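Local coordinates for protein ectonucleoside triphosphate diphosphohydrolase 4 (PDB 6WG5) that belongs to the GDA1/CD39 nucleoside phosphatase family of the actin clan and folds into two lobes, each built on a mixed beta sheet with helices packed against it, at residues F185-F190 against R218-L223; G176-I181 against V477-G482; E380-S385 against K467-V472. All coordinates share one frame; numbering follows the deposited sequence.

Interaction 1: F185-F190 against R218-L223; sequences FVLGRF and RTAGIL
The flat guanidinium of R189 meets R218 at its edge: R218 O lies near the guanidinium plane, and L187 O also sits at the edge, in plane. Neither face is pressed squarely by the opposite segment; A220 N and the carbonyl carbon of T219 approach obliquely. NH1 donates to R218 O at 3.0 Å, with an N-H...O angle of 150°, and it reaches this oxygen from above the carbonyl plane, 44° out of it. The side chain bends at chi2 (-55°), which turns CD back to within 3.4 Å of R218 O, so the aliphatic part and the charged end both lie against one carbonyl. The same NH1 forms a salt bridge with E380, which also pairs with R218 NH2, while R218 NH1 bonds to N378 OD1. That shared carboxylate would be expected to ease the repulsion between the two arginines, R189 NH1 and R218 NE being 5.1 Å apart.

The turn that presents R189 closes helix 172-186. G188 adopts positive phi in a Schellman motif, its N bonded to F185 O at 2.8 Å, a conformation that glycine reaches easily. The other segment leads into strand 221-225, an inner strand of the actin-like sheet, between 229-235 and 381-385. Apolar contact is modest. L187 CD1 rests 4.1 Å from A220 CB, alanine's single methyl being all the side chain that meets the leucine here, and T219 CG2 lies 4.3 Å from R189 CB while its hydroxyl bonds to E235.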
loop_
_atom_site.group_PDB
_atom_site.type_symbol
_atom_site.label_atom_id
_atom_site.label_comp_id
_atom_site.label_asym_id
_atom_site.label_seq_id
_atom_site.Cartn_x
_atom_site.Cartn_y
_atom_site.Cartn_z
ATOM N N PHE A 185 -12.740 0.297 -3.015
ATOM C CA PHE A 185 -13.971 -0.401 -2.669
ATOM C C PHE A 185 -14.663 0.268 -1.489
ATOM O O PHE A 185 -15.850 0.611 -1.566
ATOM C CB PHE A 185 -13.671 -1.865 -2.364
ATOM C CG PHE A 185 -14.890 -2.670 -2.046
ATOM C CD1 PHE A 185 -15.818 -2.958 -3.029
ATOM C CD2 PHE A 185 -15.110 -3.138 -0.763
ATOM C CE1 PHE A 185 -16.943 -3.699 -2.743
ATOM C CE2 PHE A 185 -16.234 -3.880 -0.469
ATOM C CZ PHE A 185 -17.154 -4.161 -1.461
ATOM N N VAL A 186 -13.938 0.469 -0.386
ATOM C CA VAL A 186 -14.544 1.100 0.785
ATOM C C VAL A 186 -14.973 2.523 0.463
ATOM O O VAL A 186 -15.964 3.019 1.012
ATOM C CB VAL A 186 -13.578 1.062 1.989
ATOM C CG1 VAL A 186 -13.271 -0.375 2.380
ATOM C CG2 VAL A 186 -12.293 1.820 1.686
ATOM N N LEU A 187 -14.246 3.202 -0.425
ATOM C CA LEU A 187 -14.642 4.537 -0.856
ATOM C C LEU A 187 -15.832 4.519 -1.806
ATOM O O LEU A 187 -16.325 5.593 -2.169
ATOM C CB LEU A 187 -13.463 5.246 -1.526
ATOM C CG LEU A 187 -12.277 5.612 -0.628
ATOM C CD1 LEU A 187 -11.203 6.312 -1.444
ATOM C CD2 LEU A 187 -12.704 6.491 0.536
ATOM N N GLY A 188 -16.296 3.342 -2.220
ATOM C CA GLY A 188 -17.470 3.247 -3.063
ATOM C C GLY A 188 -17.238 3.542 -4.525
ATOM O O GLY A 188 -18.204 3.793 -5.253
ATOM N N ARG A 189 -15.990 3.511 -4.987
ATOM C CA ARG A 189 -15.681 3.881 -6.362
ATOM C C ARG A 189 -16.045 2.801 -7.369
ATOM O O ARG A 189 -16.010 3.068 -8.574
ATOM C CB ARG A 189 -14.194 4.220 -6.484
ATOM C CG ARG A 189 -13.727 5.270 -5.486
ATOM C CD ARG A 189 -14.554 6.545 -5.585
ATOM N NE ARG A 189 -14.184 7.518 -4.564
ATOM C CZ ARG A 189 -13.234 8.436 -4.704
ATOM N NH1 ARG A 189 -12.539 8.516 -5.828
ATOM N NH2 ARG A 189 -12.979 9.276 -3.712
ATOM N N PHE A 190 -16.388 1.601 -6.911
ATOM C CA PHE A 190 -16.902 0.556 -7.785
ATOM C C PHE A 190 -18.424 0.488 -7.771
ATOM O O PHE A 190 -19.002 -0.305 -8.520
ATOM C CB PHE A 190 -16.306 -0.796 -7.387
ATOM C CG PHE A 190 -14.805 -0.817 -7.402
ATOM C CD1 PHE A 190 -14.100 -0.276 -8.467
ATOM C CD2 PHE A 190 -14.096 -1.359 -6.345
ATOM C CE1 PHE A 190 -12.720 -0.292 -8.482
ATOM C CE2 PHE A 190 -12.714 -1.375 -6.355
ATOM C CZ PHE A 190 -12.027 -0.842 -7.426
ATOM N N ARG A 218 -14.434 8.288 -10.964
ATOM C CA ARG A 218 -12.988 8.379 -10.827
ATOM C C ARG A 218 -12.527 7.582 -9.614
ATOM O O ARG A 218 -13.207 7.540 -8.586
ATOM C CB ARG A 218 -12.576 9.843 -10.682
ATOM C CG ARG A 218 -11.082 10.080 -10.677
ATOM C CD ARG A 218 -10.784 11.562 -10.551
ATOM N NE ARG A 218 -11.170 12.088 -9.246
ATOM C CZ ARG A 218 -11.204 13.381 -8.940
ATOM N NH1 ARG A 218 -10.876 14.296 -9.844
ATOM N NH2 ARG A 218 -11.569 13.763 -7.725
ATOM N N THR A 219 -11.367 6.944 -9.737
ATOM C CA THR A 219 -10.773 6.201 -8.635
ATOM C C THR A 219 -9.704 7.039 -7.942
ATOM O O THR A 219 -9.277 8.086 -8.432
ATOM C CB THR A 219 -10.169 4.881 -9.126
ATOM O OG1 THR A 219 -9.207 5.140 -10.157
ATOM C CG2 THR A 219 -11.254 3.953 -9.653
ATOM N N ALA A 220 -9.268 6.553 -6.782
ATOM C CA ALA A 220 -8.260 7.221 -5.969
ATOM C C ALA A 220 -6.970 6.414 -6.014
ATOM O O ALA A 220 -6.971 5.217 -5.708
ATOM C CB ALA A 220 -8.741 7.380 -4.526
ATOM N N GLY A 221 -5.874 7.070 -6.399
ATOM C CA GLY A 221 -4.573 6.442 -6.345
ATOM C C GLY A 221 -4.044 6.383 -4.928
ATOM O O GLY A 221 -4.557 7.028 -4.014
ATOM N N ILE A 222 -2.996 5.584 -4.744
ATOM C CA ILE A 222 -2.380 5.408 -3.435
ATOM C C ILE A 222 -0.885 5.668 -3.556
ATOM O O ILE A 222 -0.227 5.155 -4.467
ATOM C CB ILE A 222 -2.653 4.008 -2.848
ATOM C CG1 ILE A 222 -2.331 2.917 -3.863
ATOM C CG2 ILE A 222 -4.106 3.909 -2.405
ATOM C CD1 ILE A 222 -2.530 1.498 -3.337
ATOM N N LEU A 223 -0.367 6.493 -2.653
ATOM C CA LEU A 223 1.060 6.702 -2.465
ATOM C C LEU A 223 1.431 6.184 -1.084
ATOM O O LEU A 223 0.777 6.531 -0.095
ATOM C CB LEU A 223 1.420 8.183 -2.589
ATOM C CG LEU A 223 1.544 8.744 -3.999
ATOM C CD1 LEU A 223 1.209 10.222 -4.010
ATOM C CD2 LEU A 223 2.953 8.516 -4.514
#

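Interaction 2: G176-I181 against V477-G482; sequences GVYAWI and VQWTLG
W479 holds CG between its backbone N and carbonyl carbon (chi1 71°), and Y178 holds CG anti to its carbonyl carbon (chi1 -70°); with these turns the two aromatic side chains cross obliquely beside each other. Y178 CD2 stands 4.0 Å from W479 CE3, while T480 CG2 lies over the centre of one face of the indole, 3.8 Å above its plane.

Next to the ring contact the backbones come close. A179 CB touches W479 CB at 3.8 Å, and the small side chain of alanine lets the CA atoms of A179 and W479 approach to 3.9 Å. One turn on, G482 has no side chain, and its CA points a hydrogen at Y178 O over 3.4 Å, nearly straight at 160°. I181 CG2 packs on the same CA at 3.7 Å, its methyl lying against the bare backbone of the glycine. No conventional hydrogen bond joins the segments, so shape and van der Waals contact carry most of the contact.

Helix 479-487 also rests on strands 40-48 and 53-61 of one sheet, through T480 and L481 among others, whereas V177, W180 and I181 face strand 255-259 of the second. Small residues bringing two helices together between two such sheets are consistent with the helical interface between lobes in the actin-like fold.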
loop_
_atom_site.group_PDB
_atom_site.type_symbol
_atom_site.label_atom_id
_atom_site.label_comp_id
_atom_site.label_asym_id
_atom_site.label_seq_id
_atom_site.Cartn_x
_atom_site.Cartn_y
_atom_site.Cartn_z
ATOM N N GLY A 176 0.109 -4.492 -4.682
ATOM C CA GLY A 176 -0.304 -3.126 -4.950
ATOM C C GLY A 176 -1.695 -3.044 -5.550
ATOM O O GLY A 176 -2.492 -2.182 -5.174
ATOM N N VAL A 177 -2.005 -3.939 -6.492
ATOM C CA VAL A 177 -3.342 -3.961 -7.082
ATOM C C VAL A 177 -4.384 -4.244 -6.008
ATOM O O VAL A 177 -5.391 -3.536 -5.893
ATOM C CB VAL A 177 -3.414 -4.994 -8.222
ATOM C CG1 VAL A 177 -4.834 -5.076 -8.785
ATOM C CG2 VAL A 177 -2.434 -4.637 -9.325
ATOM N N TYR A 178 -4.159 -5.288 -5.206
ATOM C CA TYR A 178 -5.114 -5.632 -4.157
ATOM C C TYR A 178 -5.331 -4.463 -3.203
ATOM O O TYR A 178 -6.466 -4.186 -2.799
ATOM C CB TYR A 178 -4.630 -6.864 -3.388
ATOM C CG TYR A 178 -4.680 -8.165 -4.167
ATOM C CD1 TYR A 178 -5.622 -8.372 -5.168
ATOM C CD2 TYR A 178 -3.788 -9.193 -3.888
ATOM C CE1 TYR A 178 -5.670 -9.560 -5.870
ATOM C CE2 TYR A 178 -3.830 -10.384 -4.586
ATOM C CZ TYR A 178 -4.772 -10.563 -5.575
ATOM O OH TYR A 178 -4.816 -11.747 -6.273
ATOM N N ALA A 179 -4.258 -3.768 -2.825
ATOM C CA ALA A 179 -4.412 -2.611 -1.949
ATOM C C ALA A 179 -5.183 -1.499 -2.647
ATOM O O ALA A 179 -5.999 -0.813 -2.021
ATOM C CB ALA A 179 -3.043 -2.113 -1.489
ATOM N N TRP A 180 -4.939 -1.308 -3.945
ATOM C CA TRP A 180 -5.670 -0.291 -4.691
ATOM C C TRP A 180 -7.154 -0.633 -4.769
ATOM O O TRP A 180 -8.009 0.253 -4.649
ATOM C CB TRP A 180 -5.068 -0.145 -6.088
ATOM C CG TRP A 180 -5.754 0.872 -6.941
ATOM C CD1 TRP A 180 -5.453 2.199 -7.037
ATOM C CD2 TRP A 180 -6.855 0.644 -7.827
ATOM N NE1 TRP A 180 -6.302 2.813 -7.929
ATOM C CE2 TRP A 180 -7.172 1.879 -8.427
ATOM C CE3 TRP A 180 -7.604 -0.486 -8.172
ATOM C CZ2 TRP A 180 -8.204 2.017 -9.349
ATOM C CZ3 TRP A 180 -8.631 -0.347 -9.088
ATOM C CH2 TRP A 180 -8.923 0.895 -9.665
ATOM N N ILE A 181 -7.478 -1.915 -4.963
ATOM C CA ILE A 181 -8.874 -2.342 -4.965
ATOM C C ILE A 181 -9.497 -2.115 -3.595
ATOM O O ILE A 181 -10.649 -1.677 -3.481
ATOM C CB ILE A 181 -8.982 -3.818 -5.396
ATOM C CG1 ILE A 181 -8.581 -3.980 -6.864
ATOM C CG2 ILE A 181 -10.402 -4.349 -5.177
ATOM C CD1 ILE A 181 -8.431 -5.425 -7.303
ATOM N N VAL A 477 -6.421 0.176 5.794
ATOM C CA VAL A 477 -6.618 -0.342 4.444
ATOM C C VAL A 477 -6.163 -1.795 4.414
ATOM O O VAL A 477 -4.992 -2.095 4.670
ATOM C CB VAL A 477 -5.857 0.497 3.409
ATOM C CG1 VAL A 477 -6.013 -0.103 2.011
ATOM C CG2 VAL A 477 -6.350 1.935 3.426
ATOM N N GLN A 478 -7.086 -2.698 4.096
ATOM C CA GLN A 478 -6.800 -4.124 4.020
ATOM C C GLN A 478 -6.599 -4.497 2.557
ATOM O O GLN A 478 -7.569 -4.579 1.796
ATOM C CB GLN A 478 -7.939 -4.947 4.624
ATOM C CG GLN A 478 -8.536 -4.390 5.907
ATOM C CD GLN A 478 -7.579 -4.454 7.079
ATOM O OE1 GLN A 478 -6.425 -4.857 6.933
ATOM N NE2 GLN A 478 -8.057 -4.059 8.253
ATOM N N TRP A 479 -5.346 -4.727 2.154
ATOM C CA TRP A 479 -5.128 -5.286 0.824
ATOM C C TRP A 479 -5.750 -6.670 0.716
ATOM O O TRP A 479 -6.114 -7.102 -0.384
ATOM C CB TRP A 479 -3.635 -5.331 0.479
ATOM C CG TRP A 479 -2.811 -6.350 1.227
ATOM C CD1 TRP A 479 -1.987 -6.116 2.288
ATOM C CD2 TRP A 479 -2.716 -7.756 0.952
ATOM N NE1 TRP A 479 -1.391 -7.285 2.695
ATOM C CE2 TRP A 479 -1.823 -8.306 1.892
ATOM C CE3 TRP A 479 -3.303 -8.602 0.005
ATOM C CZ2 TRP A 479 -1.504 -9.661 1.914
ATOM C CZ3 TRP A 479 -2.984 -9.948 0.031
ATOM C CH2 TRP A 479 -2.092 -10.464 0.977
ATOM N N THR A 480 -5.896 -7.370 1.844
ATOM C CA THR A 480 -6.605 -8.645 1.838
ATOM C C THR A 480 -8.060 -8.470 1.419
ATOM O O THR A 480 -8.668 -9.404 0.883
ATOM C CB THR A 480 -6.527 -9.297 3.220
ATOM O OG1 THR A 480 -6.993 -8.378 4.216
ATOM C CG2 THR A 480 -5.095 -9.708 3.540
ATOM N N LEU A 481 -8.634 -7.288 1.655
ATOM C CA LEU A 481 -10.004 -7.029 1.224
ATOM C C LEU A 481 -10.101 -6.976 -0.296
ATOM O O LEU A 481 -11.057 -7.497 -0.882
ATOM C CB LEU A 481 -10.510 -5.726 1.840
ATOM C CG LEU A 481 -11.900 -5.264 1.405
ATOM C CD1 LEU A 481 -12.949 -6.321 1.706
ATOM C CD2 LEU A 481 -12.245 -3.953 2.092
ATOM N N GLY A 482 -9.131 -6.340 -0.952
ATOM C CA GLY A 482 -9.104 -6.361 -2.404
ATOM C C GLY A 482 -8.843 -7.746 -2.954
ATOM O O GLY A 482 -9.311 -8.082 -4.046
#

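Interaction 3: E380-S385 against K467-V472; sequences EFYGFS and KTALQV
Y382 runs alongside K467, the two side chains pointing the same way from neighbouring strands. From CB, which lies 3.9 Å from K467 O, the ring swings out with CG anti to the carbonyl carbon (chi1 -82°). CD1 meets A469 CB, which sits at the ring edge near its plane. CE1 then touches K467 CD at 3.8 Å and, farther off, V472 CG2. CZ faces K467 CE, and OH ends 3.7 Å from NZ without a direct hydrogen bond. A water 3.2 Å from Y382 OH is also bonded to K467 NZ, so one water lies between the two polar ends, its bond to the lysine being weak, while CD and CE of the lysine lie beside the tyrosine.

The strands are parallel. K467 N donates to F381 O at 3.0 Å, G383 N to K467 O at 2.8 Å, and A469 N to G383 O at 2.8 Å. G383 has no side chain and lies opposite T468, whose hydroxyl is held by G399 and T391. Beyond the bridges F384 takes over: its CD1 lies 3.3 Å from A469 O, and V472 CG2 comes to the edge of its ring. Valine thus wedges against both aromatics, with I183 of helix 172-186 and L187 just after that helix touching it.

K467 belongs to the outermost strand of this sheet within the chain, which suits a long side chain with an apolar stem and a charged tip. The chemistry implies a division of labour: the backbone bonds fix the register, the apolar side chains bury the face carrying Y382, and the lysine nitrogen has a weak bond to a water.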
loop_
_atom_site.group_PDB
_atom_site.type_symbol
_atom_site.label_atom_id
_atom_site.label_comp_id
_atom_site.label_asym_id
_atom_site.label_seq_id
_atom_site.Cartn_x
_atom_site.Cartn_y
_atom_site.Cartn_z
ATOM N N GLU A 380 -6.961 12.165 -8.006
ATOM C CA GLU A 380 -6.854 12.283 -6.558
ATOM C C GLU A 380 -6.014 11.123 -6.043
ATOM O O GLU A 380 -6.028 10.030 -6.613
ATOM C CB GLU A 380 -8.230 12.295 -5.880
ATOM C CG GLU A 380 -9.049 11.035 -6.102
ATOM C CD GLU A 380 -10.442 11.129 -5.506
ATOM O OE1 GLU A 380 -10.551 11.368 -4.284
ATOM O OE2 GLU A 380 -11.427 10.968 -6.264
ATOM N N PHE A 381 -5.281 11.379 -4.961
ATOM C CA PHE A 381 -4.397 10.388 -4.365
ATOM C C PHE A 381 -4.526 10.430 -2.851
ATOM O O PHE A 381 -4.796 11.479 -2.263
ATOM C CB PHE A 381 -2.930 10.628 -4.745
ATOM C CG PHE A 381 -2.563 10.129 -6.113
ATOM C CD1 PHE A 381 -1.867 8.940 -6.265
ATOM C CD2 PHE A 381 -2.905 10.850 -7.244
ATOM C CE1 PHE A 381 -1.520 8.478 -7.522
ATOM C CE2 PHE A 381 -2.561 10.393 -8.503
ATOM C CZ PHE A 381 -1.869 9.205 -8.642
ATOM N N TYR A 382 -4.325 9.271 -2.229
ATOM C CA TYR A 382 -4.133 9.165 -0.791
ATOM C C TYR A 382 -2.662 8.899 -0.504
ATOM O O TYR A 382 -2.012 8.129 -1.222
ATOM C CB TYR A 382 -4.988 8.045 -0.192
ATOM C CG TYR A 382 -6.419 8.437 0.088
ATOM C CD1 TYR A 382 -6.871 8.607 1.391
ATOM C CD2 TYR A 382 -7.318 8.636 -0.948
ATOM C CE1 TYR A 382 -8.181 8.963 1.651
ATOM C CE2 TYR A 382 -8.629 8.995 -0.697
ATOM C CZ TYR A 382 -9.055 9.158 0.603
ATOM O OH TYR A 382 -10.362 9.515 0.854
ATOM N N GLY A 383 -2.140 9.537 0.539
ATOM C CA GLY A 383 -0.763 9.353 0.965
ATOM C C GLY A 383 -0.719 8.661 2.317
ATOM O O GLY A 383 -1.334 9.121 3.280
ATOM N N PHE A 384 0.013 7.554 2.371
ATOM C CA PHE A 384 0.090 6.727 3.566
ATOM C C PHE A 384 1.514 6.710 4.109
ATOM O O PHE A 384 2.461 7.167 3.466
ATOM C CB PHE A 384 -0.381 5.299 3.273
ATOM C CG PHE A 384 -1.833 5.209 2.899
ATOM C CD1 PHE A 384 -2.817 5.285 3.871
ATOM C CD2 PHE A 384 -2.214 5.046 1.578
ATOM C CE1 PHE A 384 -4.155 5.202 3.530
ATOM C CE2 PHE A 384 -3.546 4.963 1.234
ATOM C CZ PHE A 384 -4.518 5.041 2.211
ATOM N N SER A 385 1.644 6.173 5.324
ATOM C CA SER A 385 2.932 5.997 6.003
ATOM C C SER A 385 3.616 7.355 6.123
ATOM O O SER A 385 3.009 8.279 6.690
ATOM C CB SER A 385 3.724 4.917 5.266
ATOM O OG SER A 385 3.111 3.651 5.428
ATOM N N LYS A 467 -4.437 13.640 -0.236
ATOM C CA LYS A 467 -4.840 13.566 1.161
ATOM C C LYS A 467 -3.949 12.552 1.858
ATOM O O LYS A 467 -3.975 11.365 1.520
ATOM C CB LYS A 467 -6.309 13.171 1.310
ATOM C CG LYS A 467 -6.830 13.389 2.724
ATOM C CD LYS A 467 -8.030 12.516 3.055
ATOM C CE LYS A 467 -9.263 12.911 2.258
ATOM N NZ LYS A 467 -10.519 12.528 2.971
ATOM N N THR A 468 -3.152 13.022 2.810
ATOM C CA THR A 468 -2.364 12.124 3.636
ATOM C C THR A 468 -3.238 11.600 4.765
ATOM O O THR A 468 -4.075 12.326 5.309
ATOM C CB THR A 468 -1.134 12.838 4.197
ATOM O OG1 THR A 468 -1.538 13.834 5.144
ATOM C CG2 THR A 468 -0.353 13.501 3.074
ATOM N N ALA A 469 -3.057 10.328 5.103
ATOM C CA ALA A 469 -3.943 9.684 6.060
ATOM C C ALA A 469 -3.298 8.401 6.551
ATOM O O ALA A 469 -2.420 7.831 5.899
ATOM C CB ALA A 469 -5.311 9.384 5.440
ATOM N N LEU A 470 -3.752 7.959 7.720
ATOM C CA LEU A 470 -3.348 6.676 8.275
ATOM C C LEU A 470 -4.380 5.589 8.027
ATOM O O LEU A 470 -4.016 4.414 7.907
ATOM C CB LEU A 470 -3.104 6.812 9.783
ATOM C CG LEU A 470 -1.976 5.983 10.401
ATOM C CD1 LEU A 470 -0.632 6.247 9.723
ATOM C CD2 LEU A 470 -1.882 6.288 11.888
ATOM N N GLN A 471 -5.653 5.961 7.931
ATOM C CA GLN A 471 -6.724 5.010 7.695
ATOM C C GLN A 471 -7.826 5.704 6.906
ATOM O O GLN A 471 -7.811 6.923 6.716
ATOM C CB GLN A 471 -7.252 4.438 9.015
ATOM C CG GLN A 471 -7.530 5.475 10.088
ATOM C CD GLN A 471 -7.780 4.849 11.445
ATOM O OE1 GLN A 471 -7.330 3.737 11.721
ATOM N NE2 GLN A 471 -8.505 5.561 12.303
ATOM N N VAL A 472 -8.781 4.907 6.434
ATOM C CA VAL A 472 -9.901 5.394 5.640
ATOM C C VAL A 472 -11.187 4.968 6.331
ATOM O O VAL A 472 -11.349 3.795 6.684
ATOM C CB VAL A 472 -9.852 4.859 4.197
ATOM C CG1 VAL A 472 -10.979 5.455 3.369
ATOM C CG2 VAL A 472 -8.507 5.174 3.567
HETATM O O HOH W 1 -12.299 9.610 3.430
#

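Interactions 1 and 3 belong to one sheet: strand 221-225 lies next to strand 381-385, and L223 N bonds to Y382 O. Interaction 1 reaches that sheet from the end of helix 172-186, the same helix whose middle serves interaction 2. Interactions 1 and 3 are largely buried, although K467 and L470 bring interaction 3 to the surface; interaction 2 is partly buried between the two sheets. Their chemistry differs accordingly: a charged side chain on a carbonyl in interaction 1, close helix contact without conventional hydrogen bonds in interaction 2, parallel strand pairing in interaction 3. V477 touches F384 and V472, joining interactions 2 and 3.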